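PDB 5KZS: putative cell surface protein, similar to internalin proteins from Listeria monocytogenes EGD-e, which is of unknown function but, as a leucine-rich-repeat relative of the internalins, probably takes part in protein recognition at the bacterial surface. Local coordinates for residues N218-D223 / N236-E241; C258-P263 / Y333-T338; N272-P277 / V318-A323. One frame throughout, in Å; residues are numbered along the deposited sequence.

How the contacts relate
The three contacts follow the chain from the end of the leucine-rich-repeat sheet into the C-terminal beta domain, which is probably immunoglobulin-like, as in other internalins. Contact 1 joins the last two strands of the parallel sheet. Contact 2 comes next, its centre about 24 Å from that of contact 1, and spans the beta-domain core between strands 258-261 and 331-339. Contact 3 is nested in the loop that contact 2 closes: segment 318-323 takes in the end of strand 312-320, sheet neighbour of 331-339, and 272-277 follows helix 263-270. Its centre is about 15 Å from that of contact 1 and 17 Å from that of contact 2. It touches both, so repeats and beta domain are packed directly together.

Contact 1: N218-D223 / N236-E241; sequences NNLNLD and NSIFIE
Strands 219-221 and 238-239 run parallel, Leu220 pairing with Ile238 and Asn221 with Phe239, and this closes the C-terminal edge of the leucine-rich-repeat sheet. Leu220 N donates to Ser237 O at 2.8 Å, and Leu222 N reaches Phe239 O at 3.2 Å, nearly along the C=O axis. Between them Phe239 N donates to Leu220 O.

Beneath the sheet Leu220, Leu222 and Ile238 belong to the buried repeat core. Just past the pairing, Leu222 CB lies against Ile240 CG1 at 3.7 Å.

On the other face Asn221 and Phe239 lie side by side, both with CG anti to the backbone N. Asn221 OD1 sits at the ring edge, 3.6 Å from Phe239 CD1, with the amide turned 79° from the ring. The same oxygen accepts from Asp223 N at 3.0 Å, an Asx turn that holds the amide in place.

Asp223 swings its carboxylate across to the chain just past strand 238-239, where Glu241 N meets OD1 at 3.0 Å from above the carboxylate plane. Asn242 N binds this oxygen too. Two backbone N-H groups thus grip one carboxylate oxygen, which would probably stabilise the ionised form of Asp223 despite the acidic Glu241 nearby.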
ATOM      1  N   ASN A 218      10.353 -10.215   7.119  1.00 93.34           N
ATOM      2  CA  ASN A 218       9.808 -11.557   6.869  1.00 93.02           C
ATOM      3  C   ASN A 218       8.964 -11.650   5.616  1.00 90.05           C
ATOM      4  O   ASN A 218       8.797 -12.750   5.081  1.00 91.26           O
ATOM      5  CB  ASN A 218       8.891 -11.982   8.022  1.00 97.12           C
ATOM      6  CG  ASN A 218       9.622 -12.096   9.341  1.00102.45           C
ATOM      7  OD1 ASN A 218      10.829 -12.383   9.378  1.00105.24           O
ATOM      8  ND2 ASN A 218       8.897 -11.869  10.439  1.00103.01           N
ATOM      9  N   ASN A 219       8.414 -10.524   5.162  1.00 85.26           N
ATOM     10  CA  ASN A 219       7.387 -10.528   4.136  1.00 84.10           C
ATOM     11  C   ASN A 219       7.484  -9.274   3.292  1.00 81.20           C
ATOM     12  O   ASN A 219       7.197  -8.174   3.774  1.00 83.08           O
ATOM     13  CB  ASN A 219       6.006 -10.630   4.801  1.00 85.60           C
ATOM     14  CG  ASN A 219       4.841 -10.326   3.850  1.00 87.35           C
ATOM     15  OD1 ASN A 219       3.770  -9.894   4.298  1.00 89.37           O
ATOM     16  ND2 ASN A 219       5.031 -10.564   2.545  1.00 87.38           N
ATOM     17  N   LEU A 220       7.865  -9.456   2.033  1.00 77.51           N
ATOM     18  CA  LEU A 220       7.936  -8.380   1.066  1.00 77.32           C
ATOM     19  C   LEU A 220       7.010  -8.743  -0.065  1.00 75.44           C
ATOM     20  O   LEU A 220       7.359  -9.530  -0.950  1.00 78.27           O
ATOM     21  CB  LEU A 220       9.371  -8.202   0.563  1.00 79.87           C
ATOM     22  CG  LEU A 220       9.642  -7.165  -0.545  1.00 81.63           C
ATOM     23  CD1 LEU A 220       9.032  -5.801  -0.254  1.00 82.09           C
ATOM     24  CD2 LEU A 220      11.135  -6.998  -0.751  1.00 83.12           C
ATOM     25  N   ASN A 221       5.817  -8.186  -0.040  1.00 73.18           N
ATOM     26  CA  ASN A 221       4.841  -8.528  -1.051  1.00 73.84           C
ATOM     27  C   ASN A 221       5.116  -7.730  -2.319  1.00 73.97           C
ATOM     28  O   ASN A 221       4.966  -6.506  -2.325  1.00 74.65           O
ATOM     29  CB  ASN A 221       3.434  -8.260  -0.539  1.00 74.53           C
ATOM     30  CG  ASN A 221       2.365  -8.868  -1.423  1.00 75.85           C
ATOM     31  OD1 ASN A 221       2.586  -9.100  -2.618  1.00 77.07           O
ATOM     32  ND2 ASN A 221       1.195  -9.138  -0.842  1.00 75.52           N
ATOM     33  N   LEU A 222       5.516  -8.431  -3.382  1.00 72.39           N
ATOM     34  CA  LEU A 222       5.743  -7.805  -4.677  1.00 72.32           C
ATOM     35  C   LEU A 222       4.766  -8.226  -5.771  1.00 72.09           C
ATOM     36  O   LEU A 222       4.980  -7.892  -6.932  1.00 72.91           O
ATOM     37  CB  LEU A 222       7.173  -8.088  -5.121  1.00 74.47           C
ATOM     38  CG  LEU A 222       8.262  -7.645  -4.142  1.00 75.62           C
ATOM     39  CD1 LEU A 222       9.633  -7.966  -4.703  1.00 76.53           C
ATOM     40  CD2 LEU A 222       8.167  -6.158  -3.845  1.00 76.52           C
ATOM     41  N   ASP A 223       3.688  -8.925  -5.406  1.00 71.82           N
ATOM     42  CA  ASP A 223       2.663  -9.383  -6.353  1.00 72.36           C
ATOM     43  C   ASP A 223       2.185  -8.252  -7.271  1.00 71.99           C
ATOM     44  O   ASP A 223       2.118  -7.129  -6.860  1.00 72.93           O
ATOM     45  CB  ASP A 223       1.468  -9.964  -5.573  1.00 74.26           C
ATOM     46  CG  ASP A 223       0.700 -11.052  -6.341  1.00 76.59           C
ATOM     47  OD1 ASP A 223       1.335 -11.880  -7.038  1.00 79.67           O
ATOM     48  OD2 ASP A 223      -0.550 -11.104  -6.220  1.00 76.92           O
ATOM     49  N   ASN A 236      14.457 -14.359   0.487  1.00 93.65           N
ATOM     50  CA  ASN A 236      13.660 -15.282   1.346  1.00 95.39           C
ATOM     51  C   ASN A 236      12.265 -14.742   1.689  1.00 91.65           C
ATOM     52  O   ASN A 236      11.286 -15.489   1.742  1.00 89.54           O
ATOM     53  CB  ASN A 236      14.374 -15.567   2.677  1.00 99.51           C
ATOM     54  CG  ASN A 236      15.785 -16.101   2.495  1.00102.92           C
ATOM     55  OD1 ASN A 236      16.018 -17.031   1.721  1.00103.11           O
ATOM     56  ND2 ASN A 236      16.736 -15.512   3.215  1.00106.02           N
ATOM     57  N   SER A 237      12.206 -13.436   1.918  1.00 87.76           N
ATOM     58  CA  SER A 237      10.995 -12.761   2.308  1.00 85.47           C
ATOM     59  C   SER A 237      10.033 -12.446   1.166  1.00 81.73           C
ATOM     60  O   SER A 237       8.953 -11.924   1.436  1.00 81.40           O
ATOM     61  CB  SER A 237      11.369 -11.456   3.006  1.00 87.69           C
ATOM     62  OG  SER A 237      12.311 -11.706   4.036  1.00 91.18           O
ATOM     63  N   ILE A 238      10.382 -12.734  -0.089  1.00 77.32           N
ATOM     64  CA  ILE A 238       9.504 -12.324  -1.187  1.00 76.04           C
ATOM     65  C   ILE A 238       8.323 -13.269  -1.357  1.00 76.80           C
ATOM     66  O   ILE A 238       8.440 -14.473  -1.120  1.00 79.01           O
ATOM     67  CB  ILE A 238      10.261 -12.139  -2.508  1.00 75.16           C
ATOM     68  CG1 ILE A 238      11.176 -10.917  -2.388  1.00 76.13           C
ATOM     69  CG2 ILE A 238       9.298 -11.928  -3.676  1.00 74.30           C
ATOM     70  CD1 ILE A 238      12.252 -10.811  -3.445  1.00 77.07           C
ATOM     71  N   PHE A 239       7.181 -12.683  -1.724  1.00 75.73           N
ATOM     72  CA  PHE A 239       6.019 -13.400  -2.238  1.00 75.53           C
ATOM     73  C   PHE A 239       5.650 -12.796  -3.586  1.00 75.58           C
ATOM     74  O   PHE A 239       5.381 -11.604  -3.689  1.00 76.16           O
ATOM     75  CB  PHE A 239       4.837 -13.272  -1.269  1.00 75.85           C
ATOM     76  CG  PHE A 239       3.499 -13.667  -1.863  1.00 75.60           C
ATOM     77  CD1 PHE A 239       2.710 -12.728  -2.551  1.00 74.88           C
ATOM     78  CD2 PHE A 239       3.008 -14.966  -1.715  1.00 74.48           C
ATOM     79  CE1 PHE A 239       1.482 -13.088  -3.092  1.00 74.25           C
ATOM     80  CE2 PHE A 239       1.781 -15.323  -2.254  1.00 74.21           C
ATOM     81  CZ  PHE A 239       1.017 -14.386  -2.940  1.00 74.05           C
ATOM     82  N   ILE A 240       5.648 -13.622  -4.619  1.00 76.74           N
ATOM     83  CA  ILE A 240       5.088 -13.247  -5.911  1.00 77.64           C
ATOM     84  C   ILE A 240       4.355 -14.469  -6.415  1.00 76.74           C
ATOM     85  O   ILE A 240       4.858 -15.588  -6.292  1.00 76.30           O
ATOM     86  CB  ILE A 240       6.182 -12.847  -6.938  1.00 79.79           C
ATOM     87  CG1 ILE A 240       6.848 -11.536  -6.510  1.00 78.91           C
ATOM     88  CG2 ILE A 240       5.611 -12.739  -8.362  1.00 80.19           C
ATOM     89  CD1 ILE A 240       8.083 -11.184  -7.295  1.00 79.78           C
ATOM     90  N   GLU A 241       3.155 -14.235  -6.925  1.00 75.82           N
ATOM     91  CA  GLU A 241       2.456 -15.201  -7.758  1.00 78.84           C
ATOM     92  C   GLU A 241       2.165 -14.658  -9.143  1.00 78.09           C
ATOM     93  O   GLU A 241       2.174 -15.412 -10.112  1.00 79.89           O
ATOM     94  CB  GLU A 241       1.167 -15.667  -7.084  1.00 80.97           C
ATOM     95  CG  GLU A 241       1.459 -16.519  -5.852  1.00 84.16           C
ATOM     96  CD  GLU A 241       0.256 -17.284  -5.307  1.00 84.77           C
ATOM     97  OE1 GLU A 241      -0.840 -16.695  -5.151  1.00 81.80           O
ATOM     98  OE2 GLU A 241       0.439 -18.484  -5.010  1.00 88.63           O
TER

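Contact 2: C258-P263 / Y333-T338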
ATOM      1  N   CYS A 258      16.066 -18.611 -29.919  1.00 77.66           N
ATOM      2  CA  CYS A 258      16.022 -17.348 -29.183  1.00 79.08           C
ATOM      3  C   CYS A 258      16.207 -17.603 -27.693  1.00 80.35           C
ATOM      4  O   CYS A 258      15.471 -18.392 -27.100  1.00 81.47           O
ATOM      5  CB  CYS A 258      14.700 -16.615 -29.409  1.00 78.45           C
ATOM      6  SG  CYS A 258      14.608 -15.059 -28.486  1.00 79.67           S
ATOM      7  N   THR A 259      17.182 -16.928 -27.094  1.00 80.95           N
ATOM      8  CA  THR A 259      17.426 -17.030 -25.668  1.00 82.18           C
ATOM      9  C   THR A 259      17.174 -15.662 -25.021  1.00 83.84           C
ATOM     10  O   THR A 259      17.600 -14.623 -25.555  1.00 88.02           O
ATOM     11  CB  THR A 259      18.858 -17.523 -25.390  1.00 82.96           C
ATOM     12  OG1 THR A 259      19.046 -18.798 -26.014  1.00 84.40           O
ATOM     13  CG2 THR A 259      19.108 -17.657 -23.883  1.00 83.08           C
ATOM     14  N   ILE A 260      16.477 -15.668 -23.881  1.00 82.00           N
ATOM     15  CA  ILE A 260      16.221 -14.454 -23.098  1.00 80.68           C
ATOM     16  C   ILE A 260      16.772 -14.628 -21.691  1.00 80.29           C
ATOM     17  O   ILE A 260      16.920 -15.749 -21.219  1.00 78.15           O
ATOM     18  CB  ILE A 260      14.723 -14.091 -23.065  1.00 79.86           C
ATOM     19  CG1 ILE A 260      13.875 -15.242 -22.505  1.00 79.40           C
ATOM     20  CG2 ILE A 260      14.242 -13.718 -24.464  1.00 80.07           C
ATOM     21  CD1 ILE A 260      12.471 -14.832 -22.117  1.00 78.64           C
ATOM     22  N   GLN A 261      17.107 -13.516 -21.044  1.00 83.54           N
ATOM     23  CA  GLN A 261      17.512 -13.520 -19.633  1.00 87.15           C
ATOM     24  C   GLN A 261      16.269 -13.193 -18.810  1.00 85.19           C
ATOM     25  O   GLN A 261      15.460 -12.352 -19.215  1.00 85.99           O
ATOM     26  CB  GLN A 261      18.624 -12.484 -19.365  1.00 91.66           C
ATOM     27  CG  GLN A 261      19.865 -12.605 -20.262  1.00 94.58           C
ATOM     28  CD  GLN A 261      20.600 -13.936 -20.096  1.00 97.44           C
ATOM     29  OE1 GLN A 261      20.683 -14.480 -18.986  1.00 99.44           O
ATOM     30  NE2 GLN A 261      21.142 -14.466 -21.202  1.00 97.68           N
ATOM     31  N   LEU A 262      16.095 -13.881 -17.680  1.00 83.55           N
ATOM     32  CA  LEU A 262      14.931 -13.664 -16.812  1.00 81.30           C
ATOM     33  C   LEU A 262      15.198 -14.204 -15.406  1.00 79.54           C
ATOM     34  O   LEU A 262      14.651 -15.243 -15.020  1.00 78.10           O
ATOM     35  CB  LEU A 262      13.691 -14.325 -17.431  1.00 81.86           C
ATOM     36  CG  LEU A 262      12.330 -14.053 -16.799  1.00 83.59           C
ATOM     37  CD1 LEU A 262      12.074 -12.551 -16.751  1.00 85.30           C
ATOM     38  CD2 LEU A 262      11.227 -14.772 -17.567  1.00 82.37           C
ATOM     39  N   PRO A 263      16.059 -13.506 -14.639  1.00 79.36           N
ATOM     40  CA  PRO A 263      16.476 -13.982 -13.308  1.00 80.10           C
ATOM     41  C   PRO A 263      15.340 -14.265 -12.321  1.00 80.46           C
ATOM     42  O   PRO A 263      15.496 -15.114 -11.437  1.00 80.41           O
ATOM     43  CB  PRO A 263      17.354 -12.840 -12.788  1.00 83.39           C
ATOM     44  CG  PRO A 263      17.883 -12.164 -14.018  1.00 83.14           C
ATOM     45  CD  PRO A 263      16.789 -12.282 -15.041  1.00 81.14           C
ATOM     46  N   TYR A 333       6.012 -12.313 -19.595  1.00 72.62           N
ATOM     47  CA  TYR A 333       7.009 -11.380 -20.099  1.00 73.38           C
ATOM     48  C   TYR A 333       6.931 -11.403 -21.609  1.00 75.74           C
ATOM     49  O   TYR A 333       6.985 -12.473 -22.204  1.00 75.74           O
ATOM     50  CB  TYR A 333       8.400 -11.734 -19.566  1.00 72.50           C
ATOM     51  CG  TYR A 333       8.461 -11.529 -18.082  1.00 72.29           C
ATOM     52  CD1 TYR A 333       8.760 -10.284 -17.550  1.00 73.26           C
ATOM     53  CD2 TYR A 333       8.125 -12.559 -17.201  1.00 70.98           C
ATOM     54  CE1 TYR A 333       8.762 -10.074 -16.172  1.00 74.87           C
ATOM     55  CE2 TYR A 333       8.128 -12.365 -15.828  1.00 70.89           C
ATOM     56  CZ  TYR A 333       8.443 -11.120 -15.307  1.00 72.70           C
ATOM     57  OH  TYR A 333       8.452 -10.913 -13.936  1.00 68.88           O
ATOM     58  N   ASP A 334       6.742 -10.231 -22.211  1.00 79.50           N
ATOM     59  CA  ASP A 334       6.595 -10.090 -23.662  1.00 83.62           C
ATOM     60  C   ASP A 334       7.826  -9.456 -24.335  1.00 86.16           C
ATOM     61  O   ASP A 334       8.620  -8.751 -23.696  1.00 88.22           O
ATOM     62  CB  ASP A 334       5.370  -9.226 -23.985  1.00 86.11           C
ATOM     63  CG  ASP A 334       4.108  -9.704 -23.289  1.00 86.84           C
ATOM     64  OD1 ASP A 334       4.083 -10.832 -22.760  1.00 88.08           O
ATOM     65  OD2 ASP A 334       3.129  -8.938 -23.274  1.00 89.58           O
ATOM     66  N   TRP A 335       7.983  -9.725 -25.630  1.00 85.73           N
ATOM     67  CA  TRP A 335       8.930  -8.988 -26.465  1.00 86.22           C
ATOM     68  C   TRP A 335       8.647  -9.244 -27.938  1.00 85.51           C
ATOM     69  O   TRP A 335       7.999 -10.228 -28.290  1.00 82.70           O
ATOM     70  CB  TRP A 335      10.384  -9.348 -26.129  1.00 85.67           C
ATOM     71  CG  TRP A 335      10.807 -10.689 -26.587  1.00 84.94           C
ATOM     72  CD1 TRP A 335      11.539 -10.976 -27.701  1.00 86.31           C
ATOM     73  CD2 TRP A 335      10.538 -11.936 -25.951  1.00 85.04           C
ATOM     74  NE1 TRP A 335      11.742 -12.324 -27.800  1.00 84.89           N
ATOM     75  CE2 TRP A 335      11.137 -12.942 -26.737  1.00 84.79           C
ATOM     76  CE3 TRP A 335       9.843 -12.308 -24.793  1.00 85.69           C
ATOM     77  CZ2 TRP A 335      11.068 -14.303 -26.400  1.00 84.75           C
ATOM     78  CZ3 TRP A 335       9.767 -13.673 -24.461  1.00 85.83           C
ATOM     79  CH2 TRP A 335      10.379 -14.648 -25.265  1.00 83.98           C
ATOM     80  N   VAL A 336       9.127  -8.332 -28.780  1.00 86.98           N
ATOM     81  CA  VAL A 336       9.040  -8.473 -30.226  1.00 88.90           C
ATOM     82  C   VAL A 336      10.333  -9.126 -30.707  1.00 88.20           C
ATOM     83  O   VAL A 336      11.419  -8.657 -30.371  1.00 90.68           O
ATOM     84  CB  VAL A 336       8.844  -7.106 -30.923  1.00 91.86           C
ATOM     85  CG1 VAL A 336       8.931  -7.242 -32.447  1.00 93.97           C
ATOM     86  CG2 VAL A 336       7.517  -6.481 -30.512  1.00 91.76           C
ATOM     87  N   LEU A 337      10.197 -10.202 -31.484  1.00 86.93           N
ATOM     88  CA  LEU A 337      11.325 -10.888 -32.135  1.00 87.57           C
ATOM     89  C   LEU A 337      11.236 -10.769 -33.660  1.00 87.99           C
ATOM     90  O   LEU A 337      10.287 -11.277 -34.273  1.00 86.00           O
ATOM     91  CB  LEU A 337      11.335 -12.370 -31.765  1.00 86.59           C
ATOM     92  CG  LEU A 337      12.543 -13.194 -32.214  1.00 85.53           C
ATOM     93  CD1 LEU A 337      13.780 -12.783 -31.429  1.00 85.77           C
ATOM     94  CD2 LEU A 337      12.261 -14.675 -32.031  1.00 84.66           C
ATOM     95  N   THR A 338      12.227 -10.107 -34.258  1.00 88.45           N
ATOM     96  CA  THR A 338      12.310  -9.978 -35.706  1.00 91.10           C
ATOM     97  C   THR A 338      13.207 -11.086 -36.257  1.00 91.93           C
ATOM     98  O   THR A 338      14.337 -11.267 -35.799  1.00 90.54           O
ATOM     99  CB  THR A 338      12.830  -8.590 -36.101  1.00 93.23           C
ATOM    100  OG1 THR A 338      11.900  -7.604 -35.633  1.00 95.02           O
ATOM    101  CG2 THR A 338      12.998  -8.459 -37.621  1.00 94.38           C
TER
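This contact crosses the core of what is probably an immunoglobulin-like beta sandwich, as in other internalins. Segments 258-261 and 333-338 face each other across it, their axes 10.5 Å apart at closest approach and running roughly antiparallel at 151°. No hydrogen bond joins the two segments; the contact is made by side chains directed at each other from every second residue.

The inward row is buried throughout: Cys258, Ile260 and Leu262 pack on Tyr333, Trp335 and Leu337. Leu262 sets CD1 squarely over the Tyr333 ring, 3.8 Å from the centroid and only 5° off the normal, a nearly ideal CH-pi contact, while CD2 leans on Tyr333 CD2 at the rim. Two residues earlier in the chain, Ile260 covers the indole less centrally, with two branches. Its CG2 stands over the six-membered ring of Trp335, 4.0 Å from the centroid and displaced toward the rim, and its CD1 touches Trp335 CZ3 at 3.8 Å. With CG1 in the crowded position between the backbone N and the carbonyl carbon, Ile260 brings both CG2 and CD1 onto the indole. Cys258 SG approaches the indole obliquely, 4.0 Å from Trp335 NE1, and it also meets Leu337 CD1 at 3.8 Å.

The solvent side is different. The intervening residues Thr259, Asp334, Val336 and Thr338 are partly exposed, and Gln261 is exposed. Thr259 turns its side chain away from the partner strand, and its OG1 is hydrogen-bonded to Thr303 OG1. Buried Tyr333, by contrast, carries a polar tip beyond the ring that Leu262 covers, and its OH is hydrogen-bonded to the backbone oxygen Leu227 O, back in the repeat region.

Contact 3: N272-P277 / V318-A323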
ATOM      1  N   ASN A 272      11.417 -21.648  -3.662  1.00 98.49           N
ATOM      2  CA  ASN A 272      10.250 -22.525  -3.632  1.00 95.75           C
ATOM      3  C   ASN A 272       8.971 -21.721  -3.678  1.00 91.84           C
ATOM      4  O   ASN A 272       8.079 -21.921  -2.881  1.00 94.03           O
ATOM      5  CB  ASN A 272      10.311 -23.461  -2.420  1.00 98.69           C
ATOM      6  CG  ASN A 272      11.538 -24.363  -2.449  1.00100.56           C
ATOM      7  OD1 ASN A 272      11.792 -25.042  -3.446  1.00100.76           O
ATOM      8  ND2 ASN A 272      12.305 -24.373  -1.361  1.00101.75           N
HETATM    9  N   MSE A 273       8.913 -20.797  -4.622  1.00 90.01           N
HETATM   10  CA  MSE A 273       7.777 -19.897  -4.781  1.00 91.80           C
HETATM   11  C   MSE A 273       7.172 -20.061  -6.147  1.00 89.36           C
HETATM   12  O   MSE A 273       6.350 -19.251  -6.565  1.00 87.56           O
HETATM   13  CB  MSE A 273       8.348 -18.499  -4.496  1.00 94.96           C
HETATM   14  CG  MSE A 273       7.410 -17.286  -4.432  1.00 97.09           C
HETATM   15 SE   MSE A 273       5.985 -17.461  -3.083  1.00104.12          SE
HETATM   16  CE  MSE A 273       6.897 -18.398  -1.593  1.00101.45           C
ATOM     17  N   LEU A 274       7.541 -21.123  -6.854  1.00 89.60           N
ATOM     18  CA  LEU A 274       6.886 -21.435  -8.098  1.00 90.99           C
ATOM     19  C   LEU A 274       5.835 -22.498  -7.815  1.00 94.82           C
ATOM     20  O   LEU A 274       6.168 -23.607  -7.395  1.00 94.02           O
ATOM     21  CB  LEU A 274       7.888 -21.912  -9.144  1.00 91.92           C
ATOM     22  CG  LEU A 274       8.746 -20.815  -9.784  1.00 90.40           C
ATOM     23  CD1 LEU A 274       9.798 -21.447 -10.670  1.00 90.76           C
ATOM     24  CD2 LEU A 274       7.920 -19.826 -10.593  1.00 89.37           C
ATOM     25  N   VAL A 275       4.566 -22.138  -8.015  1.00 99.08           N
ATOM     26  CA  VAL A 275       3.451 -23.090  -7.882  1.00102.94           C
ATOM     27  C   VAL A 275       3.602 -24.215  -8.908  1.00103.97           C
ATOM     28  O   VAL A 275       3.358 -25.381  -8.613  1.00106.03           O
ATOM     29  CB  VAL A 275       2.047 -22.419  -8.041  1.00103.84           C
ATOM     30  CG1 VAL A 275       1.859 -21.285  -7.036  1.00103.73           C
ATOM     31  CG2 VAL A 275       1.787 -21.921  -9.468  1.00102.66           C
ATOM     32  N   ASN A 276       4.048 -23.835 -10.103  1.00105.67           N
ATOM     33  CA  ASN A 276       4.091 -24.697 -11.273  1.00103.72           C
ATOM     34  C   ASN A 276       5.377 -24.333 -12.069  1.00100.46           C
ATOM     35  O   ASN A 276       5.446 -23.264 -12.713  1.00 96.65           O
ATOM     36  CB  ASN A 276       2.792 -24.468 -12.059  1.00103.43           C
ATOM     37  CG  ASN A 276       2.882 -24.920 -13.484  1.00102.27           C
ATOM     38  OD1 ASN A 276       3.016 -26.107 -13.752  1.00104.99           O
ATOM     39  ND2 ASN A 276       2.815 -23.967 -14.414  1.00101.69           N
ATOM     40  N   PRO A 277       6.419 -25.193 -11.981  1.00 97.57           N
ATOM     41  CA  PRO A 277       7.691 -24.978 -12.703  1.00 93.22           C
ATOM     42  C   PRO A 277       7.637 -24.766 -14.224  1.00 86.00           C
ATOM     43  O   PRO A 277       8.585 -24.199 -14.773  1.00 80.87           O
ATOM     44  CB  PRO A 277       8.489 -26.252 -12.389  1.00 95.61           C
ATOM     45  CG  PRO A 277       8.020 -26.638 -11.031  1.00 99.34           C
ATOM     46  CD  PRO A 277       6.565 -26.240 -10.945  1.00 98.78           C
ATOM     47  N   VAL A 318       6.659 -15.351 -22.783  1.00 82.12           N
ATOM     48  CA  VAL A 318       6.907 -16.479 -21.916  1.00 83.03           C
ATOM     49  C   VAL A 318       5.819 -16.366 -20.840  1.00 82.24           C
ATOM     50  O   VAL A 318       5.410 -15.267 -20.501  1.00 83.11           O
ATOM     51  CB  VAL A 318       8.360 -16.393 -21.367  1.00 85.11           C
ATOM     52  CG1 VAL A 318       8.486 -16.838 -19.912  1.00 86.99           C
ATOM     53  CG2 VAL A 318       9.302 -17.183 -22.262  1.00 83.85           C
ATOM     54  N   GLN A 319       5.330 -17.506 -20.355  1.00 80.94           N
ATOM     55  CA  GLN A 319       4.368 -17.576 -19.254  1.00 77.75           C
ATOM     56  C   GLN A 319       4.801 -18.648 -18.272  1.00 76.68           C
ATOM     57  O   GLN A 319       5.212 -19.727 -18.676  1.00 74.84           O
ATOM     58  CB  GLN A 319       2.987 -17.938 -19.770  1.00 78.88           C
ATOM     59  CG  GLN A 319       2.173 -16.765 -20.250  1.00 80.18           C
ATOM     60  CD  GLN A 319       0.846 -17.193 -20.859  1.00 82.17           C
ATOM     61  OE1 GLN A 319       0.123 -18.018 -20.289  1.00 83.01           O
ATOM     62  NE2 GLN A 319       0.522 -16.641 -22.026  1.00 82.87           N
ATOM     63  N   PHE A 320       4.698 -18.363 -16.984  1.00 77.05           N
ATOM     64  CA  PHE A 320       4.976 -19.370 -15.972  1.00 79.64           C
ATOM     65  C   PHE A 320       4.210 -19.086 -14.683  1.00 82.78           C
ATOM     66  O   PHE A 320       3.458 -18.108 -14.591  1.00 85.27           O
ATOM     67  CB  PHE A 320       6.486 -19.525 -15.737  1.00 78.89           C
ATOM     68  CG  PHE A 320       7.145 -18.324 -15.112  1.00 79.87           C
ATOM     69  CD1 PHE A 320       7.244 -18.208 -13.727  1.00 78.97           C
ATOM     70  CD2 PHE A 320       7.712 -17.325 -15.913  1.00 80.18           C
ATOM     71  CE1 PHE A 320       7.869 -17.112 -13.149  1.00 79.66           C
ATOM     72  CE2 PHE A 320       8.339 -16.232 -15.339  1.00 80.63           C
ATOM     73  CZ  PHE A 320       8.416 -16.124 -13.953  1.00 80.54           C
ATOM     74  N   ASN A 321       4.374 -19.981 -13.711  1.00 84.20           N
ATOM     75  CA  ASN A 321       3.612 -19.961 -12.485  1.00 83.65           C
ATOM     76  C   ASN A 321       2.102 -19.978 -12.747  1.00 87.52           C
ATOM     77  O   ASN A 321       1.343 -19.450 -11.959  1.00 93.19           O
ATOM     78  CB  ASN A 321       4.026 -18.755 -11.640  1.00 81.64           C
ATOM     79  CG  ASN A 321       4.208 -19.106 -10.183  1.00 82.32           C
ATOM     80  OD1 ASN A 321       4.767 -20.149  -9.853  1.00 81.93           O
ATOM     81  ND2 ASN A 321       3.754 -18.236  -9.301  1.00 83.55           N
ATOM     82  N   ASP A 322       1.668 -20.611 -13.836  1.00 91.28           N
ATOM     83  CA  ASP A 322       0.243 -20.720 -14.146  1.00 96.77           C
ATOM     84  C   ASP A 322      -0.406 -21.815 -13.290  1.00 99.44           C
ATOM     85  O   ASP A 322       0.027 -22.970 -13.306  1.00 96.38           O
ATOM     86  CB  ASP A 322       0.023 -20.997 -15.640  1.00 97.72           C
ATOM     87  CG  ASP A 322       0.523 -19.865 -16.515  1.00 97.05           C
ATOM     88  OD1 ASP A 322       0.237 -18.699 -16.182  1.00 97.51           O
ATOM     89  OD2 ASP A 322       1.211 -20.133 -17.524  1.00 98.16           O
ATOM     90  N   ALA A 323      -1.412 -21.414 -12.515  1.00104.00           N
ATOM     91  CA  ALA A 323      -2.239 -22.330 -11.721  1.00108.31           C
ATOM     92  C   ALA A 323      -3.657 -21.749 -11.626  1.00112.17           C
ATOM     93  O   ALA A 323      -4.174 -21.524 -10.528  1.00108.46           O
ATOM     94  CB  ALA A 323      -1.628 -22.537 -10.340  1.00107.61           C
TER
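Asn272, with positive phi, is the C-prime residue of the Schellman motif that ends helix 263-270, and it leads into the loop. Met273, a selenomethionine, carries its selenium away from segment 318-323. Leu274 then brings CD2 to the edge of the Phe320 ring, 3.6 Å from Phe320 CD1, the two side chains crossing at about a right angle. Tyr265 of the helix stacks edge-to-face on the same phenyl, so the helix and the loop after its Schellman end together pack on the end of strand 312-320 in the beta domain. Asn321, in a left-handed backbone conformation, brings OD1 against the loop backbone, 3.0 Å from Leu274 CA.

At Val275 comes the one hydrogen bond between the segments: its N donates to Asn321 OD1 at 2.7 Å. The donor lies on a lone pair in the carbonyl plane, although the bond is bent to 132° at the hydrogen. Asn321 ND2 makes a weak bond to Glu241 O. Val275 CG2 also reaches Ala323 CB at 3.6 Å. Asn276, CG anti to the backbone N, sets its side chain against Asp322 O, with CB 3.4 Å from that oxygen and ND2 too poorly angled to bond it.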